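Local coordinates for protein putative N-acetylneuraminate lyase ([Ruminococcus] gnavus ATCC 29149, PDB 6RB7) that is of unknown function in detail but belongs to the dihydrodipicolinate synthetase family of beta/alpha-barrel proteins and assembles from four chains, at residues 87-92 with 121-126; 109-114 with 126-131; 75-80 with 97-102. One frame throughout, in Å; residues are numbered along the deposited sequence. Where two conformers were deposited one is given.

Contact 1 of 3, residues 87-92 with 121-126; sequences QSVEDR and SQELAR
Where V89, at the start of helix 89-103, meets L124 of helix 118-130, their CA atoms stand 6.9 Å apart. The two helices are successive members of the outer layer of a beta/alpha barrel. V89, R92, E123 and L124 carry the contact, burying 231 Å² with no hydrogen bond across it. The CG1 methyl of V89, anti to the backbone N (chi1 166°), reaches between two partners: it lies 3.8 Å from L124 CD2 and 3.8 Å from the carboxylate carbon CD of E123. The E123 chain, extended beyond CG, crosses the valine at a slant and sets its carboxylate against CG1, while OE2 is salt-bridged to K93. L124 divides its methyls, for CD2 faces V89 and CD1 lies over one face of the R92 guanidinium, displaced toward its rim. The nearest approach there is 3.5 Å, from CD1 to R92 NE. R92 is bent at chi3 (71°) and crosses the leucine at about a right angle. Its NH2 is held by the carbonyl oxygens of H112 and A114, so the leucine packs on an anchored, largely buried cation. S88, the N-cap residue, and D91 in the first turn form a capping box. D91 N donates to S88 OG at 3.0 Å, and S88 N returns a bond to D91 OD2 at 3.0 Å, meeting that oxygen from 42° out of the carboxylate plane.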
loop_
_atom_site.group_PDB
_atom_site.type_symbol
_atom_site.label_atom_id
_atom_site.label_comp_id
_atom_site.label_asym_id
_atom_site.label_seq_id
_atom_site.Cartn_x
_atom_site.Cartn_y
_atom_site.Cartn_z
ATOM N N GLN A 87 16.989 -9.445 19.907
ATOM C CA GLN A 87 18.204 -9.604 20.729
ATOM C C GLN A 87 18.442 -8.349 21.545
ATOM O O GLN A 87 18.047 -7.262 21.104
ATOM C CB GLN A 87 19.405 -9.979 19.875
ATOM C CG GLN A 87 19.278 -11.432 19.455
ATOM C CD GLN A 87 20.371 -11.888 18.530
ATOM O OE1 GLN A 87 21.276 -11.119 18.209
ATOM N NE2 GLN A 87 20.299 -13.144 18.115
ATOM N N SER A 88 19.053 -8.528 22.707
ATOM C CA SER A 88 19.536 -7.419 23.542
ATOM C C SER A 88 20.862 -6.899 22.993
ATOM O O SER A 88 21.542 -7.586 22.188
ATOM C CB SER A 88 19.669 -7.891 24.965
ATOM O OG SER A 88 20.710 -8.823 25.085
ATOM N N VAL A 89 21.258 -5.734 23.481
ATOM C CA VAL A 89 22.615 -5.201 23.202
ATOM C C VAL A 89 23.639 -6.239 23.641
ATOM O O VAL A 89 24.576 -6.524 22.889
ATOM C CB VAL A 89 22.790 -3.838 23.876
ATOM C CG1 VAL A 89 24.228 -3.424 23.896
ATOM C CG2 VAL A 89 21.907 -2.782 23.186
ATOM N N GLU A 90 23.494 -6.792 24.840
ATOM C CA GLU A 90 24.483 -7.789 25.353
ATOM C C GLU A 90 24.534 -9.011 24.432
ATOM O O GLU A 90 25.637 -9.439 24.104
ATOM C CB GLU A 90 24.131 -8.142 26.794
ATOM C CG GLU A 90 25.047 -9.194 27.372
ATOM C CD GLU A 90 26.408 -8.688 27.836
ATOM O OE1 GLU A 90 26.767 -7.483 27.581
ATOM O OE2 GLU A 90 27.108 -9.494 28.505
ATOM N N ASP A 91 23.384 -9.527 23.981
ATOM C CA ASP A 91 23.339 -10.669 23.039
ATOM C C ASP A 91 24.184 -10.338 21.807
ATOM O O ASP A 91 24.987 -11.163 21.339
ATOM C CB ASP A 91 21.900 -10.940 22.597
ATOM C CG ASP A 91 20.946 -11.549 23.611
ATOM O OD1 ASP A 91 21.455 -12.178 24.596
ATOM O OD2 ASP A 91 19.695 -11.379 23.418
ATOM N N ARG A 92 23.956 -9.144 21.243
ATOM C CA ARG A 92 24.601 -8.758 19.973
ATOM C C ARG A 92 26.107 -8.563 20.178
ATOM O O ARG A 92 26.896 -8.865 19.241
ATOM C CB ARG A 92 23.898 -7.538 19.394
ATOM C CG ARG A 92 22.506 -7.925 18.908
ATOM C CD ARG A 92 21.634 -6.732 18.565
ATOM N NE ARG A 92 22.035 -6.034 17.368
ATOM C CZ ARG A 92 21.294 -5.094 16.775
ATOM N NH1 ARG A 92 20.134 -4.749 17.315
ATOM N NH2 ARG A 92 21.731 -4.540 15.649
ATOM N N SER A 121 22.008 1.770 19.671
ATOM C CA SER A 121 22.705 1.694 18.360
ATOM C C SER A 121 24.133 2.266 18.475
ATOM O O SER A 121 25.079 1.708 17.883
ATOM C CB SER A 121 21.909 2.434 17.317
ATOM O OG SER A 121 20.545 1.992 17.259
ATOM N N GLN A 122 24.289 3.413 19.143
ATOM C CA GLN A 122 25.610 4.029 19.343
ATOM C C GLN A 122 26.483 3.101 20.196
ATOM O O GLN A 122 27.704 2.962 19.887
ATOM C CB GLN A 122 25.427 5.373 20.043
ATOM C CG GLN A 122 24.820 6.473 19.159
ATOM C CD GLN A 122 24.474 7.681 19.990
ATOM O OE1 GLN A 122 23.716 7.578 20.955
ATOM N NE2 GLN A 122 24.984 8.846 19.594
ATOM N N GLU A 123 25.917 2.439 21.188
ATOM C CA GLU A 123 26.688 1.506 22.061
ATOM C C GLU A 123 27.219 0.365 21.204
ATOM O O GLU A 123 28.432 0.007 21.302
ATOM C CB GLU A 123 25.828 1.044 23.229
ATOM C CG GLU A 123 26.487 0.052 24.114
ATOM C CD GLU A 123 25.728 -0.297 25.406
ATOM O OE1 GLU A 123 24.522 0.091 25.551
ATOM O OE2 GLU A 123 26.329 -1.017 26.265
ATOM N N LEU A 124 26.379 -0.212 20.323
ATOM C CA LEU A 124 26.855 -1.306 19.481
ATOM C C LEU A 124 27.851 -0.804 18.449
ATOM O O LEU A 124 28.761 -1.562 18.127
ATOM C CB LEU A 124 25.647 -2.003 18.836
ATOM C CG LEU A 124 24.825 -2.854 19.789
ATOM C CD1 LEU A 124 23.617 -3.414 19.086
ATOM C CD2 LEU A 124 25.649 -3.991 20.424
ATOM N N ALA A 125 27.681 0.395 17.909
ATOM C CA ALA A 125 28.635 0.973 16.942
ATOM C C ALA A 125 30.023 1.074 17.595
ATOM O O ALA A 125 31.017 0.687 16.971
ATOM C CB ALA A 125 28.145 2.300 16.430
ATOM N N ARG A 126 30.083 1.648 18.783
ATOM C CA ARG A 126 31.369 1.858 19.493
ATOM C C ARG A 126 31.997 0.498 19.760
ATOM O O ARG A 126 33.223 0.352 19.545
ATOM C CB ARG A 126 31.105 2.620 20.792
ATOM C CG ARG A 126 32.345 2.957 21.602
ATOM C CD ARG A 126 31.855 3.753 22.828
ATOM N NE ARG A 126 31.280 5.048 22.396
ATOM C CZ ARG A 126 29.977 5.409 22.367
ATOM N NH1 ARG A 126 29.016 4.601 22.793
ATOM N NH2 ARG A 126 29.635 6.599 21.893
#

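Contact 2 of 3, residues 109-114 with 126-131; sequences VIAHVA and RHAEGL
A111 and V113 face A128 because of their backbone torsions: A111 and H112 keep an extended backbone, which puts residues two apart on the same side of the chain. At V113 psi falls to 2° and the segment leaves the strand. Within V113, chi1 of -66° sets CG1 beside the backbone N, and this is the methyl that approaches the helix. The evidence for the contact is two apolar approaches onto a single methyl: A128 CB is 4.1 Å from A111 CB and 4.3 Å from V113 CG1. With such small groups between them, the backbones come close, the CA atoms of A111 and A128 being 6.8 Å apart. The pairing itself buries a modest 70 Å², but the methyl of A128 also touches L96 of helix 89-103 and I136 of strand 135-138. The ring of H112, the residue between A111 and V113, is tied at both nitrogens, ND1 to N78 O and NE2 to I139 N, which fixes its rotation. On the helix, H127 NE2 is bonded to E97, while E129 OE1 reaches N164 and T165 in the loop that follows helix 148-160. The strand and helix joined here are the first two elements of the beta-alpha-beta unit made by strand 108-112, helix 118-130 and strand 135-138 of the barrel.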
loop_
_atom_site.group_PDB
_atom_site.type_symbol
_atom_site.label_atom_id
_atom_site.label_comp_id
_atom_site.label_asym_id
_atom_site.label_seq_id
_atom_site.Cartn_x
_atom_site.Cartn_y
_atom_site.Cartn_z
ATOM N N VAL A 109 33.899 -8.245 7.690
ATOM C CA VAL A 109 32.848 -8.294 8.723
ATOM C C VAL A 109 32.074 -6.989 8.678
ATOM O O VAL A 109 32.678 -5.909 8.913
ATOM C CB VAL A 109 33.381 -8.610 10.125
ATOM C CG1 VAL A 109 32.255 -8.567 11.146
ATOM C CG2 VAL A 109 34.078 -9.956 10.137
ATOM N N ILE A 110 30.774 -7.085 8.397
ATOM C CA ILE A 110 29.857 -5.936 8.467
ATOM C C ILE A 110 28.944 -6.201 9.655
ATOM O O ILE A 110 28.254 -7.237 9.668
ATOM C CB ILE A 110 29.048 -5.795 7.171
ATOM C CG1 ILE A 110 29.924 -5.670 5.927
ATOM C CG2 ILE A 110 28.061 -4.636 7.314
ATOM C CD1 ILE A 110 29.152 -5.716 4.627
ATOM N N ALA A 111 28.980 -5.337 10.657
ATOM C CA ALA A 111 28.161 -5.480 11.881
ATOM C C ALA A 111 26.960 -4.535 11.805
ATOM O O ALA A 111 27.126 -3.333 11.804
ATOM C CB ALA A 111 28.974 -5.203 13.107
ATOM N N HIS A 112 25.773 -5.104 11.648
ATOM C CA HIS A 112 24.514 -4.346 11.737
ATOM C C HIS A 112 24.295 -3.959 13.187
ATOM O O HIS A 112 24.230 -4.867 14.042
ATOM C CB HIS A 112 23.361 -5.166 11.175
ATOM C CG HIS A 112 22.078 -4.392 11.281
ATOM N ND1 HIS A 112 21.116 -4.713 12.211
ATOM C CD2 HIS A 112 21.668 -3.270 10.649
ATOM C CE1 HIS A 112 20.116 -3.842 12.076
ATOM N NE2 HIS A 112 20.454 -2.902 11.161
ATOM N N VAL A 113 24.220 -2.646 13.468
ATOM C CA VAL A 113 24.195 -2.153 14.865
ATOM C C VAL A 113 22.920 -1.392 15.179
ATOM O O VAL A 113 22.780 -0.945 16.325
ATOM C CB VAL A 113 25.442 -1.305 15.137
ATOM C CG1 VAL A 113 26.709 -2.147 15.082
ATOM C CG2 VAL A 113 25.508 -0.058 14.276
ATOM N N ALA A 114 21.977 -1.282 14.257
ATOM C CA ALA A 114 20.744 -0.509 14.520
ATOM C C ALA A 114 19.903 -1.256 15.556
ATOM O O ALA A 114 19.644 -2.493 15.430
ATOM C CB ALA A 114 19.974 -0.271 13.247
ATOM N N ARG A 126 30.083 1.648 18.783
ATOM C CA ARG A 126 31.369 1.858 19.493
ATOM C C ARG A 126 31.997 0.498 19.760
ATOM O O ARG A 126 33.223 0.352 19.545
ATOM C CB ARG A 126 31.105 2.620 20.792
ATOM C CG ARG A 126 32.345 2.957 21.602
ATOM C CD ARG A 126 31.855 3.753 22.828
ATOM N NE ARG A 126 31.280 5.048 22.396
ATOM C CZ ARG A 126 29.977 5.409 22.367
ATOM N NH1 ARG A 126 29.016 4.601 22.793
ATOM N NH2 ARG A 126 29.635 6.599 21.893
ATOM N N HIS A 127 31.198 -0.477 20.204
ATOM C CA HIS A 127 31.694 -1.836 20.494
ATOM C C HIS A 127 32.274 -2.455 19.219
ATOM O O HIS A 127 33.364 -3.079 19.272
ATOM C CB HIS A 127 30.593 -2.652 21.148
ATOM C CG HIS A 127 30.934 -4.080 21.336
ATOM N ND1 HIS A 127 30.618 -5.036 20.383
ATOM C CD2 HIS A 127 31.514 -4.721 22.373
ATOM C CE1 HIS A 127 30.989 -6.211 20.855
ATOM N NE2 HIS A 127 31.541 -6.055 22.075
ATOM N N ALA A 128 31.568 -2.312 18.090
ATOM C CA ALA A 128 32.005 -2.890 16.811
ATOM C C ALA A 128 33.318 -2.258 16.348
ATOM O O ALA A 128 34.222 -2.988 15.888
ATOM C CB ALA A 128 30.888 -2.776 15.773
ATOM N N GLU A 129 33.449 -0.943 16.447
ATOM C CA GLU A 129 34.698 -0.266 16.054
ATOM C C GLU A 129 35.823 -0.761 16.987
ATOM O O GLU A 129 36.960 -0.992 16.515
ATOM C CB GLU A 129 34.548 1.235 16.073
ATOM C CG GLU A 129 35.853 1.902 15.710
ATOM C CD GLU A 129 35.751 3.369 15.346
ATOM O OE1 GLU A 129 35.228 3.694 14.283
ATOM O OE2 GLU A 129 36.231 4.172 16.133
ATOM N N GLY A 130 35.525 -0.980 18.239
ATOM C CA GLY A 130 36.519 -1.497 19.204
ATOM C C GLY A 130 37.057 -2.856 18.796
ATOM O O GLY A 130 38.223 -3.180 19.138
ATOM N N LEU A 131 36.267 -3.667 18.094
ATOM C CA LEU A 131 36.694 -5.005 17.623
ATOM C C LEU A 131 37.296 -4.956 16.221
ATOM O O LEU A 131 37.667 -6.027 15.727
ATOM C CB LEU A 131 35.476 -5.941 17.647
ATOM C CG LEU A 131 34.992 -6.310 19.047
ATOM C CD1 LEU A 131 33.785 -7.217 18.928
ATOM C CD2 LEU A 131 36.086 -7.038 19.830
#

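Contact 3 of 3, residues 75-80 with 97-102; sequences VYVNGS and ENVMKV
V99 of helix 89-103 faces V77 and V75 of strand 74-77, and these three valines account for the whole of the 92 Å² buried. V99 contributes 48 Å², V77 28 Å² and V75 16 Å², and all three direct their CB atoms toward the opposite segment. The two branches of V99 are shared out: CG1, anti to the backbone N (chi1 170°), meets V75 CG2 at 4.2 Å, whereas CG2 meets V77 CG1 at 4.4 Å. One helix residue thus spans two strand residues on the same side of the strand. The V77 and V99 CA atoms are 8.4 Å apart, a spacing consistent with branched side chains on both segments. F45 and T64 also touch V99, and V77 packs on V95 and V109, so the valines belong to a larger apolar layer between helices and barrel. At N78 the backbone adopts a left-handed conformation (phi/psi 62°/36°) and the chain leaves the strand. Farther along, S80 packs on F144 of a neighbouring subunit, another copy of this protein. On the helix, N98 OD1 receives K101 NZ at 3.3 Å, from well above the carbonyl plane. Since methyl groups alone meet across the contact, it is held by apolar burial with no hydrogen bond across it, while directional bonds lie within the segments or lead to their neighbours.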
loop_
_atom_site.group_PDB
_atom_site.type_symbol
_atom_site.label_atom_id
_atom_site.label_comp_id
_atom_site.label_asym_id
_atom_site.label_seq_id
_atom_site.Cartn_x
_atom_site.Cartn_y
_atom_site.Cartn_z
ATOM N N VAL A 75 30.863 -11.799 6.242
ATOM C CA VAL A 75 29.602 -12.083 6.951
ATOM C C VAL A 75 28.956 -10.764 7.384
ATOM O O VAL A 75 29.680 -9.759 7.720
ATOM C CB VAL A 75 29.740 -13.030 8.139
ATOM C CG1 VAL A 75 30.008 -14.444 7.676
ATOM C CG2 VAL A 75 30.801 -12.570 9.131
ATOM N N TYR A 76 27.640 -10.747 7.360
ATOM C CA TYR A 76 26.794 -9.610 7.763
ATOM C C TYR A 76 26.154 -10.026 9.074
ATOM O O TYR A 76 25.292 -10.891 9.107
ATOM C CB TYR A 76 25.784 -9.293 6.656
ATOM C CG TYR A 76 24.757 -8.266 7.050
ATOM C CD1 TYR A 76 25.102 -6.934 7.142
ATOM C CD2 TYR A 76 23.442 -8.608 7.228
ATOM C CE1 TYR A 76 24.157 -5.964 7.474
ATOM C CE2 TYR A 76 22.488 -7.657 7.589
ATOM C CZ TYR A 76 22.859 -6.347 7.729
ATOM O OH TYR A 76 21.921 -5.433 8.064
ATOM N N VAL A 77 26.656 -9.443 10.177
ATOM C CA VAL A 77 26.363 -9.963 11.529
ATOM C C VAL A 77 25.283 -9.125 12.227
ATOM O O VAL A 77 25.338 -7.883 12.166
ATOM C CB VAL A 77 27.666 -9.978 12.327
ATOM C CG1 VAL A 77 27.426 -10.544 13.717
ATOM C CG2 VAL A 77 28.759 -10.722 11.598
ATOM N N ASN A 78 24.366 -9.789 12.918
ATOM C CA ASN A 78 23.320 -9.147 13.738
ATOM C C ASN A 78 22.408 -8.298 12.844
ATOM O O ASN A 78 21.892 -7.294 13.332
ATOM C CB ASN A 78 23.909 -8.338 14.907
ATOM C CG ASN A 78 24.545 -9.203 15.953
ATOM O OD1 ASN A 78 24.046 -10.295 16.243
ATOM N ND2 ASN A 78 25.667 -8.737 16.502
ATOM N N GLY A 79 22.147 -8.758 11.624
ATOM C CA GLY A 79 21.039 -8.235 10.819
ATOM C C GLY A 79 19.701 -8.808 11.261
ATOM O O GLY A 79 19.636 -9.595 12.227
ATOM N N SER A 80 18.617 -8.478 10.570
ATOM C CA SER A 80 17.313 -9.083 10.898
ATOM C C SER A 80 17.317 -10.581 10.615
ATOM O O SER A 80 16.679 -11.307 11.342
ATOM C CB SER A 80 16.141 -8.369 10.257
ATOM O OG SER A 80 16.257 -8.390 8.873
ATOM N N GLU A 97 31.643 -10.571 19.278
ATOM C CA GLU A 97 32.914 -10.976 19.930
ATOM C C GLU A 97 33.314 -12.371 19.470
ATOM O O GLU A 97 34.496 -12.577 19.189
ATOM C CB GLU A 97 32.750 -10.904 21.446
ATOM C CG GLU A 97 32.723 -9.492 21.933
ATOM C CD GLU A 97 32.276 -9.309 23.379
ATOM O OE1 GLU A 97 32.010 -10.314 24.056
ATOM O OE2 GLU A 97 32.137 -8.148 23.813
ATOM N N ASN A 98 32.375 -13.307 19.413
ATOM C CA ASN A 98 32.666 -14.708 19.042
ATOM C C ASN A 98 32.937 -14.842 17.549
ATOM O O ASN A 98 33.769 -15.659 17.179
ATOM C CB ASN A 98 31.611 -15.626 19.609
ATOM C CG ASN A 98 31.833 -15.813 21.105
ATOM O OD1 ASN A 98 32.761 -16.542 21.488
ATOM N ND2 ASN A 98 31.045 -15.126 21.934
ATOM N N VAL A 99 32.323 -14.034 16.696
ATOM C CA VAL A 99 32.728 -14.003 15.268
ATOM C C VAL A 99 34.184 -13.568 15.158
ATOM O O VAL A 99 34.995 -14.210 14.464
ATOM C CB VAL A 99 31.792 -13.078 14.454
ATOM C CG1 VAL A 99 32.367 -12.872 13.050
ATOM C CG2 VAL A 99 30.386 -13.666 14.435
ATOM N N MET A 100 34.508 -12.470 15.803
ATOM C CA MET A 100 35.842 -11.836 15.601
ATOM C C MET A 100 36.912 -12.733 16.230
ATOM O O MET A 100 38.024 -12.728 15.707
ATOM C CB MET A 100 35.859 -10.432 16.198
ATOM C CG MET A 100 34.907 -9.446 15.512
ATOM S SD MET A 100 35.081 -9.354 13.717
ATOM C CE MET A 100 36.586 -8.384 13.570
ATOM N N LYS A 101 36.550 -13.513 17.251
ATOM C CA LYS A 101 37.485 -14.424 17.967
ATOM C C LYS A 101 38.049 -15.429 16.977
ATOM O O LYS A 101 39.213 -15.851 17.225
ATOM C CB LYS A 101 36.801 -15.215 19.082
ATOM C CG LYS A 101 36.907 -14.680 20.491
ATOM C CD LYS A 101 36.837 -15.790 21.538
ATOM C CE LYS A 101 36.480 -15.281 22.924
ATOM N NZ LYS A 101 35.079 -14.790 23.012
ATOM N N VAL A 102 37.284 -15.911 15.995
ATOM C CA VAL A 102 37.737 -17.114 15.233
ATOM C C VAL A 102 37.816 -16.784 13.768
ATOM O O VAL A 102 38.233 -17.686 13.009
ATOM C CB VAL A 102 36.862 -18.369 15.445
ATOM C CG1 VAL A 102 36.921 -18.850 16.877
ATOM C CG2 VAL A 102 35.445 -18.112 15.072
#

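In the fold
From the N terminus, strand 74-77 opens contact 3, which closes after 16 intervening residues on helix 89-103. Contact 1 opens inside that loop, at residues 87-92, and closes beyond it at 121-126, so the two cross. Contact 2 opens at 109-114 within the loop of contact 1 and closes at 126-131; these cross as well and share R126. Contacts 3 and 2 follow in series, each joining a strand to its next helix in adjoining beta-alpha-beta units, and contact 1 joins those two helices. A hydrogen bond between the neighbouring strands, I110 O with V77 N, reinforces the set.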